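Local coordinates for protein myosin IE heavy chain (Dictyostelium discoideum, PDB 1LKX) that couples actin-activated ATP hydrolysis to movement on actin filaments as the motor domain of a single-headed myosin of class one, and may move membranes relative to actin, at residues A[35-40]-A[52-57]; A[268-273]-A[355-360]; A[421-426]-A[617-622]. All coordinates share one frame; numbering follows the deposited sequence.

Contact 1: residues A[35-40]-A[52-57]; sequences DNIYTY and KNLNIY. With ADP (adenosine-5'-diphosphate), chain G.
Polar links fasten both ends of this contact. At one end the phenol tips of Y38 and Y57 meet head to head, OH of Y38 lying 2.5 Å from OH of Y57 in a hydrogen bond that either could donate. Each hydroxyl sits at the edge of the other ring, and H76 packs against both rings. At the other end a salt bridge, with only a weak hydrogen bond in it, joins K52 NZ to D35 OD1 at 3.3 Å. The extended lysine chain crosses the D35 side chain at about a right angle, and D35 itself closes the Schellman motif that ends helix 21-33.

Apolar branches fill the middle. I37 CD1 points at the CD2 branch of L54 and also lies 3.9 Å from CD1 of I56. I56 CD1 in turn touches the rim of the Y38 ring, 4.0 Å from CE2 of Y38, while I56 CG1 covers the centre of one face of the Y57 ring.

The nucleotide is met from 52-57: K52 O approaches ADP C2 at 3.2 Å, and Y57 OH stands 3.5 Å from ADP N6. With N49 and P50 just upstream, this is the purine-binding loop of the myosin motor, the NPxxxxxxY segment that borders adenine, backed here by the edge strand 38-40.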
# COMPACT_ATOMS: atom_id res chain seq x y z
N ASP A 35 -4.26 -6.93 25.41
CA ASP A 35 -4.23 -5.64 24.74
C ASP A 35 -2.86 -4.99 24.62
O ASP A 35 -2.74 -3.77 24.70
CB ASP A 35 -5.21 -4.69 25.43
CG ASP A 35 -6.65 -5.08 25.21
OD1 ASP A 35 -7.55 -4.42 25.78
OD2 ASP A 35 -6.88 -6.06 24.45
N ASN A 36 -1.83 -5.79 24.42
CA ASN A 36 -0.49 -5.26 24.25
C ASN A 36 -0.10 -5.51 22.81
O ASN A 36 0.75 -6.36 22.52
CB ASN A 36 0.49 -5.96 25.19
CG ASN A 36 0.44 -5.40 26.60
OD1 ASN A 36 0.93 -4.30 26.87
ND2 ASN A 36 -0.16 -6.16 27.51
N ILE A 37 -0.75 -4.78 21.91
CA ILE A 37 -0.54 -4.90 20.47
C ILE A 37 0.92 -4.88 20.03
O ILE A 37 1.36 -5.70 19.22
CB ILE A 37 -1.19 -3.74 19.74
CG1 ILE A 37 -2.49 -3.32 20.41
CG2 ILE A 37 -1.44 -4.12 18.31
CD1 ILE A 37 -2.91 -1.94 19.92
N TYR A 38 1.67 -3.92 20.57
CA TYR A 38 3.06 -3.73 20.18
C TYR A 38 4.13 -4.45 20.99
O TYR A 38 4.07 -4.53 22.20
CB TYR A 38 3.37 -2.22 20.17
CG TYR A 38 2.42 -1.41 19.32
CD1 TYR A 38 2.51 -1.42 17.93
CD2 TYR A 38 1.40 -0.67 19.92
CE1 TYR A 38 1.61 -0.71 17.15
CE2 TYR A 38 0.50 0.05 19.16
CZ TYR A 38 0.61 0.03 17.78
OH TYR A 38 -0.29 0.76 17.05
N THR A 39 5.13 -4.94 20.27
CA THR A 39 6.27 -5.64 20.84
C THR A 39 7.45 -5.37 19.91
O THR A 39 7.27 -5.24 18.71
CB THR A 39 6.03 -7.16 20.90
OG1 THR A 39 4.75 -7.42 21.47
CG2 THR A 39 7.08 -7.82 21.76
N TYR A 40 8.65 -5.30 20.47
CA TYR A 40 9.83 -5.02 19.66
C TYR A 40 10.67 -6.23 19.30
O TYR A 40 10.48 -7.32 19.83
CB TYR A 40 10.75 -4.05 20.38
CG TYR A 40 10.17 -2.70 20.72
CD1 TYR A 40 9.57 -1.91 19.75
CD2 TYR A 40 10.25 -2.20 22.02
CE1 TYR A 40 9.07 -0.66 20.05
CE2 TYR A 40 9.75 -0.96 22.33
CZ TYR A 40 9.16 -0.19 21.34
OH TYR A 40 8.62 1.04 21.67
N LYS A 52 -10.45 -3.43 17.68
CA LYS A 52 -11.22 -2.65 18.63
C LYS A 52 -10.36 -1.47 19.11
O LYS A 52 -9.13 -1.52 19.02
CB LYS A 52 -11.66 -3.50 19.83
CG LYS A 52 -10.53 -3.91 20.73
CD LYS A 52 -11.07 -4.38 22.07
CE LYS A 52 -9.97 -4.56 23.10
NZ LYS A 52 -10.53 -4.88 24.44
N ASN A 53 -10.99 -0.42 19.62
CA ASN A 53 -10.24 0.74 20.06
C ASN A 53 -9.51 0.54 21.36
O ASN A 53 -10.09 0.10 22.34
CB ASN A 53 -11.16 1.95 20.21
CG ASN A 53 -11.81 2.35 18.91
OD1 ASN A 53 -11.15 2.53 17.89
ND2 ASN A 53 -13.14 2.51 18.94
N LEU A 54 -8.23 0.88 21.36
CA LEU A 54 -7.41 0.81 22.56
C LEU A 54 -7.03 2.25 22.86
O LEU A 54 -6.31 2.89 22.09
CB LEU A 54 -6.17 -0.05 22.33
CG LEU A 54 -6.38 -1.55 22.51
CD1 LEU A 54 -7.52 -2.02 21.63
CD2 LEU A 54 -5.11 -2.29 22.16
N ASN A 55 -7.53 2.77 23.98
CA ASN A 55 -7.24 4.15 24.33
C ASN A 55 -5.76 4.35 24.63
O ASN A 55 -5.38 4.64 25.76
CB ASN A 55 -8.10 4.57 25.52
CG ASN A 55 -8.32 6.06 25.58
OD1 ASN A 55 -8.70 6.68 24.58
ND2 ASN A 55 -8.10 6.66 26.74
N ILE A 56 -4.92 4.20 23.61
CA ILE A 56 -3.48 4.36 23.75
C ILE A 56 -2.90 5.27 22.69
O ILE A 56 -1.69 5.31 22.48
CB ILE A 56 -2.77 3.01 23.67
CG1 ILE A 56 -2.72 2.53 22.23
CG2 ILE A 56 -3.53 1.99 24.50
CD1 ILE A 56 -2.02 1.23 22.06
N TYR A 57 -3.77 6.02 22.01
CA TYR A 57 -3.32 6.92 20.96
C TYR A 57 -3.75 8.35 21.26
O TYR A 57 -4.10 9.11 20.36
CB TYR A 57 -3.88 6.47 19.62
CG TYR A 57 -3.51 5.06 19.26
CD1 TYR A 57 -2.19 4.72 18.98
CD2 TYR A 57 -4.48 4.06 19.19
CE1 TYR A 57 -1.84 3.41 18.64
CE2 TYR A 57 -4.15 2.75 18.85
CZ TYR A 57 -2.83 2.43 18.57
OH TYR A 57 -2.50 1.14 18.23
PB ADP G . -4.61 -2.84 6.10
O1B ADP G . -4.10 -1.47 5.81
O2B ADP G . -5.46 -3.47 5.10
O3B ADP G . -3.34 -3.64 6.41
PA ADP G . -6.19 -1.66 8.13
O1A ADP G . -5.23 -0.73 8.74
O2A ADP G . -7.14 -1.13 7.11
O3A ADP G . -5.47 -2.88 7.41
O5' ADP G . -6.96 -2.31 9.33
C5' ADP G . -8.13 -3.05 8.99
C4' ADP G . -9.12 -2.75 10.05
O4' ADP G . -8.49 -3.24 11.20
C3' ADP G . -9.28 -1.32 10.37
O3' ADP G . -9.92 -0.48 9.41
C2' ADP G . -9.84 -1.42 11.77
O2' ADP G . -11.21 -1.73 11.84
C1' ADP G . -8.89 -2.46 12.31
N9 ADP G . -7.68 -1.91 12.94
C8 ADP G . -6.37 -2.04 12.55
N7 ADP G . -5.53 -1.56 13.41
C5 ADP G . -6.33 -1.09 14.42
C6 ADP G . -6.01 -0.47 15.63
N6 ADP G . -4.78 -0.17 15.91
N1 ADP G . -7.06 -0.11 16.48
C2 ADP G . -8.39 -0.37 16.09
N3 ADP G . -8.78 -0.95 14.95
C4 ADP G . -7.67 -1.30 14.15

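Contact 2: residues A[268-273]-A[355-360]; sequences RILAAI and ALYERL
Helices 260-276 and 342-372 run nearly antiparallel where they meet, the local axes of 268-273 and 355-360 crossing at -157° with a closest approach of 10.3 Å. On each helix two residues one turn apart face the partner, I269 and I273 on one and L356 and L360 on the other, so the reversed direction pairs I269 with L360 and I273 with L356.

The first pair meets tip to tip. CG of L360 is anti to its backbone N (chi1 174°), which sends CD2 of L360 across to the CG2 branch of I269 at 3.5 Å. The second pair is built differently: the two chains slide past each other in opposite directions, I273 CG1 lying 3.9 Å from L356 CD2 while I273 CD1 runs on beside L356 CB, 4.0 Å away. This is plain helix-to-helix packing inside what is known in myosins as the upper 50 kDa subdomain, away from the nucleotide, and helix 299-309 adds a further wall by touching A272 and L356.

Y357 extends the contact along one flank. Its CG is also anti to the backbone N (chi1 -160°), and the CD2-CE2 border of the ring serves both partners from the opposite helix. I273 CD1 arrives at the ring edge, 4.0 Å from CD2 of Y357, whereas CD2 of L270 approaches CE2 of Y357 obliquely at 3.9 Å. L270 CD2 also reaches L360 CD2 at 4.1 Å, crossing that leucine at about a right angle and so tying the aromatic flank to the aliphatic row. Beyond the two segments the ring stacks with F199, and its hydroxyl is hydrogen-bonded to the carbonyl O of F146, which gives this buried polar end a partner.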
# COMPACT_ATOMS: atom_id res chain seq x y z
N ARG A 268 -20.59 15.00 -10.42
CA ARG A 268 -21.11 14.69 -11.74
C ARG A 268 -20.46 13.45 -12.31
O ARG A 268 -21.15 12.53 -12.74
CB ARG A 268 -20.89 15.87 -12.69
CG ARG A 268 -21.65 17.12 -12.28
CD ARG A 268 -21.92 18.05 -13.44
NE ARG A 268 -21.44 19.40 -13.16
CZ ARG A 268 -20.17 19.77 -13.30
NH1 ARG A 268 -19.28 18.88 -13.72
NH2 ARG A 268 -19.81 21.01 -13.00
N ILE A 269 -19.13 13.42 -12.30
CA ILE A 269 -18.40 12.26 -12.82
C ILE A 269 -18.81 10.98 -12.10
O ILE A 269 -19.01 9.95 -12.74
CB ILE A 269 -16.88 12.47 -12.69
CG1 ILE A 269 -16.44 13.50 -13.71
CG2 ILE A 269 -16.15 11.16 -12.91
CD1 ILE A 269 -15.00 13.90 -13.59
N LEU A 270 -18.94 11.03 -10.78
CA LEU A 270 -19.36 9.82 -10.09
C LEU A 270 -20.77 9.43 -10.55
O LEU A 270 -21.03 8.26 -10.82
CB LEU A 270 -19.35 10.02 -8.58
CG LEU A 270 -17.98 10.05 -7.90
CD1 LEU A 270 -18.20 10.02 -6.40
CD2 LEU A 270 -17.13 8.87 -8.33
N ALA A 271 -21.66 10.42 -10.66
CA ALA A 271 -23.03 10.16 -11.10
C ALA A 271 -23.07 9.61 -12.53
O ALA A 271 -23.91 8.78 -12.87
CB ALA A 271 -23.85 11.43 -11.00
N ALA A 272 -22.15 10.10 -13.36
CA ALA A 272 -22.05 9.66 -14.74
C ALA A 272 -21.67 8.19 -14.77
O ALA A 272 -22.27 7.40 -15.52
CB ALA A 272 -21.00 10.47 -15.46
N ILE A 273 -20.68 7.81 -13.96
CA ILE A 273 -20.23 6.43 -13.90
C ILE A 273 -21.38 5.55 -13.47
O ILE A 273 -21.56 4.44 -13.97
CB ILE A 273 -19.05 6.26 -12.92
CG1 ILE A 273 -17.83 7.01 -13.47
CG2 ILE A 273 -18.73 4.80 -12.71
CD1 ILE A 273 -16.71 7.16 -12.49
N ALA A 355 -11.98 3.98 -16.96
CA ALA A 355 -11.03 5.04 -17.32
C ALA A 355 -11.36 6.31 -16.56
O ALA A 355 -10.47 7.01 -16.06
CB ALA A 355 -11.09 5.31 -18.80
N LEU A 356 -12.65 6.60 -16.47
CA LEU A 356 -13.13 7.77 -15.76
C LEU A 356 -12.68 7.80 -14.29
O LEU A 356 -12.12 8.80 -13.82
CB LEU A 356 -14.66 7.79 -15.82
CG LEU A 356 -15.35 8.89 -16.63
CD1 LEU A 356 -14.56 9.17 -17.87
CD2 LEU A 356 -16.77 8.49 -16.97
N TYR A 357 -12.91 6.69 -13.58
CA TYR A 357 -12.56 6.61 -12.17
C TYR A 357 -11.07 6.66 -11.94
O TYR A 357 -10.60 7.38 -11.05
CB TYR A 357 -13.14 5.33 -11.56
CG TYR A 357 -13.24 5.40 -10.06
CD1 TYR A 357 -12.16 5.05 -9.24
CD2 TYR A 357 -14.40 5.87 -9.45
CE1 TYR A 357 -12.23 5.18 -7.86
CE2 TYR A 357 -14.49 6.00 -8.08
CZ TYR A 357 -13.40 5.66 -7.28
OH TYR A 357 -13.50 5.82 -5.92
N GLU A 358 -10.32 5.90 -12.74
CA GLU A 358 -8.87 5.85 -12.62
C GLU A 358 -8.28 7.24 -12.77
O GLU A 358 -7.40 7.65 -12.00
CB GLU A 358 -8.27 4.94 -13.67
CG GLU A 358 -6.75 4.92 -13.64
CD GLU A 358 -6.14 4.19 -14.82
OE1 GLU A 358 -4.90 4.19 -14.94
OE2 GLU A 358 -6.89 3.61 -15.64
N ARG A 359 -8.77 7.96 -13.77
CA ARG A 359 -8.31 9.31 -14.03
C ARG A 359 -8.76 10.26 -12.93
O ARG A 359 -7.95 11.02 -12.40
CB ARG A 359 -8.84 9.77 -15.39
CG ARG A 359 -8.23 9.02 -16.57
CD ARG A 359 -8.93 9.37 -17.85
NE ARG A 359 -8.05 9.34 -19.01
CZ ARG A 359 -7.51 8.24 -19.53
NH1 ARG A 359 -6.73 8.33 -20.59
NH2 ARG A 359 -7.77 7.06 -18.97
N LEU A 360 -10.04 10.19 -12.58
CA LEU A 360 -10.56 11.05 -11.54
C LEU A 360 -9.72 10.87 -10.28
O LEU A 360 -9.35 11.85 -9.65
CB LEU A 360 -12.03 10.73 -11.25
CG LEU A 360 -12.72 11.45 -10.07
CD1 LEU A 360 -12.52 12.95 -10.16
CD2 LEU A 360 -14.19 11.11 -10.04

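Contact 3: residues A[421-426]-A[617-622]; sequences SEQEEY and VRVRRA
V619 and E422 bury the most surface here, with R620 next. The helices carrying them, 398-430 and 614-622, run in roughly the same direction, their local axes 30° apart and 11.3 Å at closest approach. CG of E422 is anti to its backbone N and the chain is fully extended, so the carboxylate crosses the gap. R620 starts by pointing away, then bends at chi2 and chi3 to bring its guanidinium back. The grip is end-on and two-pronged: R620 NH1 bonds E422 OE2 at 2.9 Å and R620 NH2 bonds E422 OE1 at 2.4 Å. The two planes are only 4° apart yet stepped, each oxygen being met from above the carboxylate plane, and both bonds are bent.

By sequence and position these are the relay helix and the SH1 helix of the myosin motor. Beneath the ion pair V619 straddles two neighbours, V619 CG1 lying 3.6 Å from CD of E422 and V619 CG2 4.0 Å from CG of Q423. An alanine in place of E422 takes away both carboxylate oxygens, so the bent arginine would probably be held less firmly and the packing against V619 thinned. Y426 OH, at the edge of the guanidinium, is hydrogen-bonded to the backbone N of F624.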
# COMPACT_ATOMS: atom_id res chain seq x y z
N SER A 421 21.67 -7.96 4.37
CA SER A 421 22.60 -6.87 4.55
C SER A 421 23.33 -6.91 5.88
O SER A 421 24.55 -7.03 5.90
CB SER A 421 21.90 -5.54 4.43
OG SER A 421 22.74 -4.54 4.98
N GLU A 422 22.60 -6.80 6.99
CA GLU A 422 23.25 -6.80 8.31
C GLU A 422 24.29 -7.89 8.47
O GLU A 422 25.43 -7.60 8.80
CB GLU A 422 22.25 -6.92 9.46
CG GLU A 422 22.97 -7.04 10.81
CD GLU A 422 22.04 -7.25 12.00
OE1 GLU A 422 22.56 -7.57 13.10
OE2 GLU A 422 20.81 -7.10 11.84
N GLN A 423 23.89 -9.14 8.24
CA GLN A 423 24.80 -10.28 8.35
C GLN A 423 26.00 -10.20 7.41
O GLN A 423 27.15 -10.39 7.81
CB GLN A 423 24.05 -11.58 8.06
CG GLN A 423 23.29 -12.18 9.21
CD GLN A 423 22.92 -13.62 8.95
OE1 GLN A 423 22.10 -13.93 8.09
NE2 GLN A 423 23.55 -14.53 9.69
N GLU A 424 25.71 -9.93 6.14
CA GLU A 424 26.74 -9.84 5.14
C GLU A 424 27.84 -8.88 5.55
O GLU A 424 28.97 -8.98 5.07
CB GLU A 424 26.13 -9.42 3.80
CG GLU A 424 25.28 -10.53 3.21
CD GLU A 424 24.94 -10.30 1.75
OE1 GLU A 424 24.46 -11.26 1.11
OE2 GLU A 424 25.15 -9.17 1.26
N GLU A 425 27.52 -7.96 6.45
CA GLU A 425 28.51 -7.02 6.94
C GLU A 425 29.40 -7.76 7.94
O GLU A 425 30.61 -7.83 7.78
CB GLU A 425 27.85 -5.82 7.63
CG GLU A 425 28.84 -4.75 8.10
CD GLU A 425 28.20 -3.65 8.94
OE1 GLU A 425 27.60 -3.97 10.00
OE2 GLU A 425 28.29 -2.46 8.56
N TYR A 426 28.78 -8.33 8.97
CA TYR A 426 29.51 -9.04 10.00
C TYR A 426 30.74 -9.79 9.50
O TYR A 426 31.78 -9.80 10.16
CB TYR A 426 28.59 -9.99 10.76
CG TYR A 426 27.67 -9.28 11.72
CD1 TYR A 426 28.01 -8.04 12.27
CD2 TYR A 426 26.47 -9.86 12.11
CE1 TYR A 426 27.17 -7.41 13.18
CE2 TYR A 426 25.62 -9.23 13.02
CZ TYR A 426 25.98 -8.01 13.55
OH TYR A 426 25.15 -7.39 14.45
N VAL A 617 15.04 -12.31 15.58
CA VAL A 617 15.41 -12.38 16.98
C VAL A 617 16.75 -13.09 17.05
O VAL A 617 17.64 -12.70 17.78
CB VAL A 617 14.40 -13.20 17.81
CG1 VAL A 617 14.55 -12.87 19.28
CG2 VAL A 617 13.00 -12.92 17.35
N ARG A 618 16.87 -14.15 16.26
CA ARG A 618 18.10 -14.93 16.24
C ARG A 618 19.28 -14.02 15.89
O ARG A 618 20.20 -13.87 16.69
CB ARG A 618 17.97 -16.08 15.24
CG ARG A 618 18.89 -17.26 15.51
CD ARG A 618 18.55 -18.46 14.62
NE ARG A 618 17.16 -18.87 14.78
CZ ARG A 618 16.66 -19.45 15.87
NH1 ARG A 618 17.45 -19.72 16.91
NH2 ARG A 618 15.37 -19.77 15.93
N VAL A 619 19.25 -13.40 14.71
CA VAL A 619 20.34 -12.52 14.30
C VAL A 619 20.58 -11.46 15.37
O VAL A 619 21.70 -11.29 15.83
CB VAL A 619 20.02 -11.79 12.96
CG1 VAL A 619 20.92 -10.58 12.79
CG2 VAL A 619 20.23 -12.73 11.80
N ARG A 620 19.52 -10.77 15.77
CA ARG A 620 19.60 -9.72 16.78
C ARG A 620 20.36 -10.21 18.02
O ARG A 620 21.09 -9.45 18.67
CB ARG A 620 18.19 -9.28 17.18
CG ARG A 620 18.12 -7.90 17.82
CD ARG A 620 18.47 -6.82 16.81
NE ARG A 620 19.89 -6.81 16.48
CZ ARG A 620 20.37 -6.47 15.29
NH1 ARG A 620 19.54 -6.13 14.31
NH2 ARG A 620 21.68 -6.46 15.07
N ARG A 621 20.18 -11.48 18.36
CA ARG A 621 20.89 -12.03 19.49
C ARG A 621 22.37 -12.12 19.12
O ARG A 621 23.13 -11.20 19.41
CB ARG A 621 20.34 -13.41 19.84
CG ARG A 621 19.18 -13.35 20.81
CD ARG A 621 18.69 -14.73 21.13
NE ARG A 621 17.90 -14.74 22.35
CZ ARG A 621 18.38 -14.48 23.56
NH1 ARG A 621 17.59 -14.51 24.62
NH2 ARG A 621 19.67 -14.18 23.71
N ALA A 622 22.76 -13.22 18.47
CA ALA A 622 24.15 -13.42 18.07
C ALA A 622 24.85 -12.13 17.65
O ALA A 622 26.04 -11.95 17.93
CB ALA A 622 24.20 -14.44 16.92

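In the fold
Along the chain the three contacts follow in series, each closing before the next opens, all within one motor domain. Contact 1 lies at strand 38-40, an outermost strand of the central seven-stranded sheet. Contact 2, its centre 39 Å away, uses helix 342-372, which is followed by strand 381-386 of that same sheet. Past this strand come Y388 and G389 of the vanadate pocket and then helix 398-430, which carries contact 3. Contacts 2 and 3 lie on opposite sides of the chain's centre, 50 Å apart between centres, whereas contacts 1 and 3 come within about 7 Å at their nearest atoms. The chain thus connects sheet, nucleotide site and relay helix, consistent with communication across a motor.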